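Local coordinates for uncharacterized protein (Pyrococcus horikoshii, PDB 1ZJJ), which probably acts as a magnesium-dependent phosphatase of the haloacid dehalogenase (HAD) superfamily, although its physiological substrate is not known, at residues B[108-112]-B[133-137]; B[185-189]-B[212-216]. All blocks are in the same frame, centred on the assembly; numbering follows the deposited sequence.

Overall arrangement
From the N terminus, the chain first builds strands 2-6, 36-40 and 66-68 of the six-stranded parallel sheet, then enters a second domain, the cap expected in this family, with a four-stranded sheet. Contact 1 lies there: helix 132-143 returns against helix 108-115, closing a 20-residue loop that contains strand 121-124. The chain completes the smaller sheet at strand 183-184 and turns back to the first domain. Contact 2 then closes a second loop, holding helix 190-199 and strand 204-209, at the magnesium site. The two loops follow in series, neither nesting nor crossing, with contact centres about 30 Å apart; one joins helices within the cap, the other the connecting loop to the domain that carries the magnesium site.

Contact 1 of 2, residues B[108-112]-B[133-137]; sequences LDEAR and EKLKY
Ala-111 and Tyr-137 bring helical segments 108-112 and 133-137 together, the segment axes approaching to 10.9 Å with their N-to-C directions 60° apart. CA of Ala-111 and CA of Tyr-137 are separated by 6.9 Å. Ala-111 directs its CB toward the partner segment and makes a CH-pi contact: CB lies 4.0 Å from the centroid of the Tyr-137 ring, over one face. CE of Lys-136, in the same helix as the tyrosine, lies over the rim of the opposite face. Beyond the phenol carbons, Tyr-137 OH reaches the Arg-112 backbone, 3.3 Å from its CA.

Leu-108 fills the angle between the ring and the neighbouring acidic chain. Its CD2 branch meets both CD2 of Tyr-137, at 4.0 Å, and CG of Glu-133, while the CD1 branch rests on the aliphatic part of Lys-134, whose ammonium group is turned elsewhere, into a salt bridge with Asp-127.

At the more exposed margin, Glu-133 stretches across with CG anti to its backbone N (chi1 176°) and receives a salt bridge from Arg-112. NE of Arg-112 stands 3.2 Å from Glu-133 OE2, in a bent hydrogen bond that approaches from above the carboxylate plane, although the guanidinium and carboxylate planes are only 18° apart. One turn back, Asp-109 OD1 takes NH1 of the same guanidinium at 2.8 Å, completing an acid-base-acid network that probably limits its rotation.

Within the cap, helix 132-143 packs on strand 86-89 of the smaller sheet, Tyr-137 touching Phe-87 and Lys-134 touching Ile-89. Trp-116 meets the Tyr-137 ring just beyond helix 108-115, and the second subunit approaches helix 132-143 through its Leu-130, Glu-161 and Tyr-164.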
ATOM      1  N   LEU B 108     -14.824   1.620  14.623  1.00 26.25           N
ATOM      2  CA  LEU B 108     -14.007   0.411  14.614  1.00 27.50           C
ATOM      3  C   LEU B 108     -14.652  -0.657  15.478  1.00 27.41           C
ATOM      4  O   LEU B 108     -14.657  -1.834  15.125  1.00 26.52           O
ATOM      5  CB  LEU B 108     -12.605   0.697  15.157  1.00 28.49           C
ATOM      6  CG  LEU B 108     -11.431   0.533  14.190  1.00 28.54           C
ATOM      7  CD1 LEU B 108     -10.129   0.730  14.956  1.00 28.43           C
ATOM      8  CD2 LEU B 108     -11.462  -0.846  13.547  1.00 27.54           C
ATOM      9  N   ASP B 109     -15.193  -0.242  16.616  1.00 28.90           N
ATOM     10  CA  ASP B 109     -15.819  -1.191  17.529  1.00 31.10           C
ATOM     11  C   ASP B 109     -17.046  -1.844  16.912  1.00 30.32           C
ATOM     12  O   ASP B 109     -17.231  -3.059  17.021  1.00 29.33           O
ATOM     13  CB  ASP B 109     -16.201  -0.506  18.838  1.00 34.32           C
ATOM     14  CG  ASP B 109     -15.942  -1.387  20.038  1.00 37.67           C
ATOM     15  OD1 ASP B 109     -14.756  -1.687  20.295  1.00 39.83           O
ATOM     16  OD2 ASP B 109     -16.913  -1.788  20.714  1.00 40.12           O
ATOM     17  N   GLU B 110     -17.892  -1.036  16.278  1.00 28.52           N
ATOM     18  CA  GLU B 110     -19.086  -1.563  15.633  1.00 27.83           C
ATOM     19  C   GLU B 110     -18.630  -2.497  14.513  1.00 26.86           C
ATOM     20  O   GLU B 110     -19.237  -3.540  14.280  1.00 25.73           O
ATOM     21  CB  GLU B 110     -19.936  -0.412  15.085  1.00 27.57           C
ATOM     22  CG  GLU B 110     -20.382   0.558  16.172  1.00 29.36           C
ATOM     23  CD  GLU B 110     -21.162   1.741  15.633  1.00 31.57           C
ATOM     24  OE1 GLU B 110     -20.721   2.345  14.631  1.00 28.51           O
ATOM     25  OE2 GLU B 110     -22.210   2.075  16.224  1.00 33.03           O
ATOM     26  N   ALA B 111     -17.539  -2.128  13.843  1.00 25.67           N
ATOM     27  CA  ALA B 111     -16.985  -2.941  12.764  1.00 25.34           C
ATOM     28  C   ALA B 111     -16.568  -4.310  13.301  1.00 25.25           C
ATOM     29  O   ALA B 111     -16.803  -5.339  12.661  1.00 22.45           O
ATOM     30  CB  ALA B 111     -15.777  -2.239  12.133  1.00 24.77           C
ATOM     31  N   ARG B 112     -15.943  -4.319  14.476  1.00 25.33           N
ATOM     32  CA  ARG B 112     -15.507  -5.573  15.097  1.00 29.14           C
ATOM     33  C   ARG B 112     -16.694  -6.491  15.364  1.00 28.79           C
ATOM     34  O   ARG B 112     -16.546  -7.713  15.412  1.00 29.54           O
ATOM     35  CB  ARG B 112     -14.797  -5.302  16.421  1.00 30.56           C
ATOM     36  CG  ARG B 112     -13.499  -4.547  16.291  1.00 32.74           C
ATOM     37  CD  ARG B 112     -12.990  -4.118  17.648  1.00 33.85           C
ATOM     38  NE  ARG B 112     -11.850  -3.222  17.513  1.00 35.84           N
ATOM     39  CZ  ARG B 112     -11.475  -2.346  18.435  1.00 37.79           C
ATOM     40  NH1 ARG B 112     -12.151  -2.246  19.572  1.00 38.78           N
ATOM     41  NH2 ARG B 112     -10.435  -1.554  18.211  1.00 39.38           N
ATOM     42  N   GLU B 133      -5.818  -3.770  11.245  1.00 19.39           N
ATOM     43  CA  GLU B 133      -7.241  -3.971  11.506  1.00 20.85           C
ATOM     44  C   GLU B 133      -8.096  -3.013  10.672  1.00 20.56           C
ATOM     45  O   GLU B 133      -9.111  -3.413  10.095  1.00 19.92           O
ATOM     46  CB  GLU B 133      -7.530  -3.794  13.001  1.00 21.76           C
ATOM     47  CG  GLU B 133      -9.002  -3.900  13.364  1.00 24.44           C
ATOM     48  CD  GLU B 133      -9.251  -3.894  14.860  1.00 24.67           C
ATOM     49  OE1 GLU B 133      -8.631  -3.080  15.574  1.00 24.26           O
ATOM     50  OE2 GLU B 133     -10.084  -4.698  15.321  1.00 25.77           O
ATOM     51  N   LYS B 134      -7.688  -1.750  10.605  1.00 19.97           N
ATOM     52  CA  LYS B 134      -8.435  -0.780   9.811  1.00 19.49           C
ATOM     53  C   LYS B 134      -8.424  -1.180   8.335  1.00 18.63           C
ATOM     54  O   LYS B 134      -9.459  -1.137   7.668  1.00 18.83           O
ATOM     55  CB  LYS B 134      -7.850   0.621   9.986  1.00 21.42           C
ATOM     56  CG  LYS B 134      -8.061   1.210  11.369  1.00 22.81           C
ATOM     57  CD  LYS B 134      -7.642   2.667  11.413  1.00 26.48           C
ATOM     58  CE  LYS B 134      -7.759   3.237  12.814  1.00 26.84           C
ATOM     59  NZ  LYS B 134      -7.404   4.684  12.835  1.00 30.66           N
ATOM     60  N   LEU B 135      -7.257  -1.565   7.818  1.00 18.57           N
ATOM     61  CA  LEU B 135      -7.155  -1.991   6.424  1.00 18.75           C
ATOM     62  C   LEU B 135      -8.058  -3.194   6.160  1.00 19.32           C
ATOM     63  O   LEU B 135      -8.651  -3.323   5.086  1.00 18.78           O
ATOM     64  CB  LEU B 135      -5.711  -2.378   6.082  1.00 18.34           C
ATOM     65  CG  LEU B 135      -4.689  -1.244   6.082  1.00 19.63           C
ATOM     66  CD1 LEU B 135      -3.302  -1.810   5.806  1.00 18.18           C
ATOM     67  CD2 LEU B 135      -5.077  -0.212   5.023  1.00 19.05           C
ATOM     68  N   LYS B 136      -8.147  -4.077   7.149  1.00 17.58           N
ATOM     69  CA  LYS B 136      -8.966  -5.275   7.038  1.00 17.75           C
ATOM     70  C   LYS B 136     -10.446  -4.942   6.825  1.00 17.36           C
ATOM     71  O   LYS B 136     -11.044  -5.360   5.837  1.00 17.56           O
ATOM     72  CB  LYS B 136      -8.799  -6.131   8.297  1.00 18.14           C
ATOM     73  CG  LYS B 136      -9.628  -7.412   8.294  1.00 21.33           C
ATOM     74  CD  LYS B 136      -9.551  -8.136   9.634  1.00 21.83           C
ATOM     75  CE  LYS B 136     -10.140  -7.309  10.774  1.00 25.34           C
ATOM     76  NZ  LYS B 136     -10.160  -8.078  12.056  1.00 25.07           N
ATOM     77  N   TYR B 137     -11.038  -4.191   7.747  1.00 17.93           N
ATOM     78  CA  TYR B 137     -12.448  -3.837   7.611  1.00 18.93           C
ATOM     79  C   TYR B 137     -12.725  -2.991   6.376  1.00 18.91           C
ATOM     80  O   TYR B 137     -13.768  -3.142   5.738  1.00 19.01           O
ATOM     81  CB  TYR B 137     -12.942  -3.134   8.877  1.00 20.97           C
ATOM     82  CG  TYR B 137     -13.075  -4.102  10.025  1.00 21.16           C
ATOM     83  CD1 TYR B 137     -13.890  -5.223   9.908  1.00 22.80           C
ATOM     84  CD2 TYR B 137     -12.333  -3.943  11.195  1.00 23.22           C
ATOM     85  CE1 TYR B 137     -13.959  -6.175  10.922  1.00 24.60           C
ATOM     86  CE2 TYR B 137     -12.394  -4.892  12.224  1.00 23.73           C
ATOM     87  CZ  TYR B 137     -13.210  -6.005  12.074  1.00 25.08           C
ATOM     88  OH  TYR B 137     -13.284  -6.958  13.066  1.00 27.37           O
TER

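Contact 2 of 2, residues B[185-189]-B[212-216]; sequences IGKPN and LDTDI
Lys-187 and Asp-215 form a salt bridge between the segments that correspond to motifs III (lysine) and IV (acidic) of the HAD fold: the lysine loop, here following strand 183-184, and the acidic motif that runs from the end of strand 204-209 into helix 212-221. NZ of Lys-187 donates to OD1 of Asp-215 at 2.7 Å, meeting this oxygen nearly end-on to its C-O bond. A bend at chi3 (-67°) in the lysine chain brings CE alongside the same oxygen.

The ammonium group also makes a salt bridge to Asp-7 and a hydrogen bond to Leu-39 O, so three oxygen partners, Asp-215 OD1, Asp-7 OD1 and Leu-39 O, hold it in a buried setting. Asp-7 and Asp-210, with Asp-9, bind the magnesium ion. The side chain of Asp-215 comes to about 4 Å of the bound magnesium ion, and its OD2 accepts from the backbone N of Arg-211. Lys-187 and Asp-215 therefore plausibly form a second shell that positions the metal ligands and, as in related HAD phosphatases, steadies Asp-7.

Van der Waals contacts accompany the charges. Pro-188, preceded by a cis peptide bond, lies against the first helical turn: its CB is 3.5 Å from Thr-214 O and its CG 3.7 Å from Asp-213 O. Thr-214 replies with its methyl, CG2 lying 3.8 Å from the carbonyl O of Lys-187.

Two hydrogen bonds close the turn from Gly-186 to Asn-189. Gly-186 O accepts both Asn-189 N, at 2.8 Å, and Asn-189 ND2, at 2.9 Å, the two donors arriving from opposite faces of the carbonyl plane.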
ATOM      1  N   ILE B 185     -10.203  12.100  -4.598  1.00 15.22           N
ATOM      2  CA  ILE B 185     -10.769  13.440  -4.566  1.00 15.03           C
ATOM      3  C   ILE B 185      -9.836  14.621  -4.844  1.00 16.80           C
ATOM      4  O   ILE B 185     -10.135  15.468  -5.696  1.00 17.35           O
ATOM      5  CB  ILE B 185     -11.468  13.681  -3.202  1.00 16.45           C
ATOM      6  CG1 ILE B 185     -12.497  12.576  -2.943  1.00 15.73           C
ATOM      7  CG2 ILE B 185     -12.148  15.050  -3.188  1.00 15.33           C
ATOM      8  CD1 ILE B 185     -13.569  12.476  -4.005  1.00 15.77           C
ATOM      9  N   GLY B 186      -8.709  14.667  -4.136  1.00 15.50           N
ATOM     10  CA  GLY B 186      -7.787  15.781  -4.255  1.00 17.71           C
ATOM     11  C   GLY B 186      -6.972  15.963  -5.520  1.00 18.67           C
ATOM     12  O   GLY B 186      -7.060  15.170  -6.458  1.00 18.90           O
ATOM     13  N   LYS B 187      -6.186  17.037  -5.534  1.00 18.47           N
ATOM     14  CA  LYS B 187      -5.315  17.366  -6.660  1.00 18.57           C
ATOM     15  C   LYS B 187      -4.487  16.134  -7.005  1.00 18.07           C
ATOM     16  O   LYS B 187      -4.012  15.436  -6.109  1.00 18.52           O
ATOM     17  CB  LYS B 187      -4.375  18.510  -6.274  1.00 16.99           C
ATOM     18  CG  LYS B 187      -5.085  19.782  -5.837  1.00 17.81           C
ATOM     19  CD  LYS B 187      -4.104  20.793  -5.246  1.00 16.86           C
ATOM     20  CE  LYS B 187      -3.519  20.280  -3.935  1.00 19.55           C
ATOM     21  NZ  LYS B 187      -2.528  21.237  -3.390  1.00 19.53           N
ATOM     22  N   PRO B 188      -4.245  15.886  -8.304  1.00 19.58           N
ATOM     23  CA  PRO B 188      -4.670  16.654  -9.481  1.00 18.87           C
ATOM     24  C   PRO B 188      -5.977  16.153 -10.080  1.00 20.72           C
ATOM     25  O   PRO B 188      -6.183  16.224 -11.295  1.00 21.12           O
ATOM     26  CB  PRO B 188      -3.511  16.439 -10.436  1.00 20.38           C
ATOM     27  CG  PRO B 188      -3.250  14.977 -10.237  1.00 19.05           C
ATOM     28  CD  PRO B 188      -3.291  14.835  -8.705  1.00 21.21           C
ATOM     29  N   ASN B 189      -6.867  15.658  -9.229  1.00 19.85           N
ATOM     30  CA  ASN B 189      -8.129  15.113  -9.692  1.00 20.58           C
ATOM     31  C   ASN B 189      -9.279  16.097  -9.853  1.00 21.76           C
ATOM     32  O   ASN B 189      -9.305  17.168  -9.254  1.00 21.01           O
ATOM     33  CB  ASN B 189      -8.527  13.955  -8.779  1.00 21.39           C
ATOM     34  CG  ASN B 189      -7.546  12.802  -8.866  1.00 24.49           C
ATOM     35  OD1 ASN B 189      -7.587  12.016  -9.810  1.00 26.24           O
ATOM     36  ND2 ASN B 189      -6.641  12.711  -7.900  1.00 23.43           N
ATOM     37  N   LEU B 212       4.946  19.367  -8.609  1.00 20.24           N
ATOM     38  CA  LEU B 212       4.621  19.143 -10.009  1.00 22.67           C
ATOM     39  C   LEU B 212       3.537  18.090 -10.204  1.00 23.54           C
ATOM     40  O   LEU B 212       2.603  18.287 -10.981  1.00 22.98           O
ATOM     41  CB  LEU B 212       5.890  18.742 -10.769  1.00 23.24           C
ATOM     42  CG  LEU B 212       6.858  19.896 -11.052  1.00 25.34           C
ATOM     43  CD1 LEU B 212       8.283  19.379 -11.207  1.00 23.80           C
ATOM     44  CD2 LEU B 212       6.396  20.635 -12.315  1.00 25.94           C
ATOM     45  N   ASP B 213       3.665  16.978  -9.488  1.00 23.03           N
ATOM     46  CA  ASP B 213       2.720  15.869  -9.579  1.00 24.08           C
ATOM     47  C   ASP B 213       1.295  16.151  -9.103  1.00 22.65           C
ATOM     48  O   ASP B 213       0.369  15.455  -9.508  1.00 22.97           O
ATOM     49  CB  ASP B 213       3.275  14.670  -8.817  1.00 28.71           C
ATOM     50  CG  ASP B 213       3.497  14.973  -7.356  1.00 31.78           C
ATOM     51  OD1 ASP B 213       2.533  14.868  -6.574  1.00 35.62           O
ATOM     52  OD2 ASP B 213       4.634  15.338  -6.993  1.00 37.28           O
ATOM     53  N   THR B 214       1.103  17.147  -8.240  1.00 20.29           N
ATOM     54  CA  THR B 214      -0.249  17.463  -7.787  1.00 19.16           C
ATOM     55  C   THR B 214      -0.678  18.864  -8.218  1.00 19.33           C
ATOM     56  O   THR B 214      -1.599  19.021  -9.020  1.00 20.07           O
ATOM     57  CB  THR B 214      -0.388  17.358  -6.248  1.00 20.86           C
ATOM     58  OG1 THR B 214       0.614  18.160  -5.616  1.00 20.28           O
ATOM     59  CG2 THR B 214      -0.256  15.919  -5.796  1.00 21.41           C
ATOM     60  N   ASP B 215       0.006  19.878  -7.696  1.00 18.19           N
ATOM     61  CA  ASP B 215      -0.326  21.260  -8.016  1.00 16.99           C
ATOM     62  C   ASP B 215      -0.267  21.606  -9.505  1.00 15.81           C
ATOM     63  O   ASP B 215      -1.262  22.038 -10.086  1.00 17.73           O
ATOM     64  CB  ASP B 215       0.586  22.203  -7.230  1.00 13.26           C
ATOM     65  CG  ASP B 215       0.462  22.010  -5.738  1.00 13.72           C
ATOM     66  OD1 ASP B 215      -0.683  21.907  -5.252  1.00 14.24           O
ATOM     67  OD2 ASP B 215       1.498  21.966  -5.052  1.00 13.90           O
ATOM     68  N   ILE B 216       0.890  21.416 -10.124  1.00 17.76           N
ATOM     69  CA  ILE B 216       1.023  21.755 -11.534  1.00 17.68           C
ATOM     70  C   ILE B 216       0.222  20.823 -12.442  1.00 19.17           C
ATOM     71  O   ILE B 216      -0.371  21.267 -13.424  1.00 18.47           O
ATOM     72  CB  ILE B 216       2.507  21.776 -11.954  1.00 17.40           C
ATOM     73  CG1 ILE B 216       3.278  22.729 -11.038  1.00 19.50           C
ATOM     74  CG2 ILE B 216       2.643  22.237 -13.399  1.00 19.81           C
ATOM     75  CD1 ILE B 216       2.684  24.135 -10.961  1.00 17.98           C
TER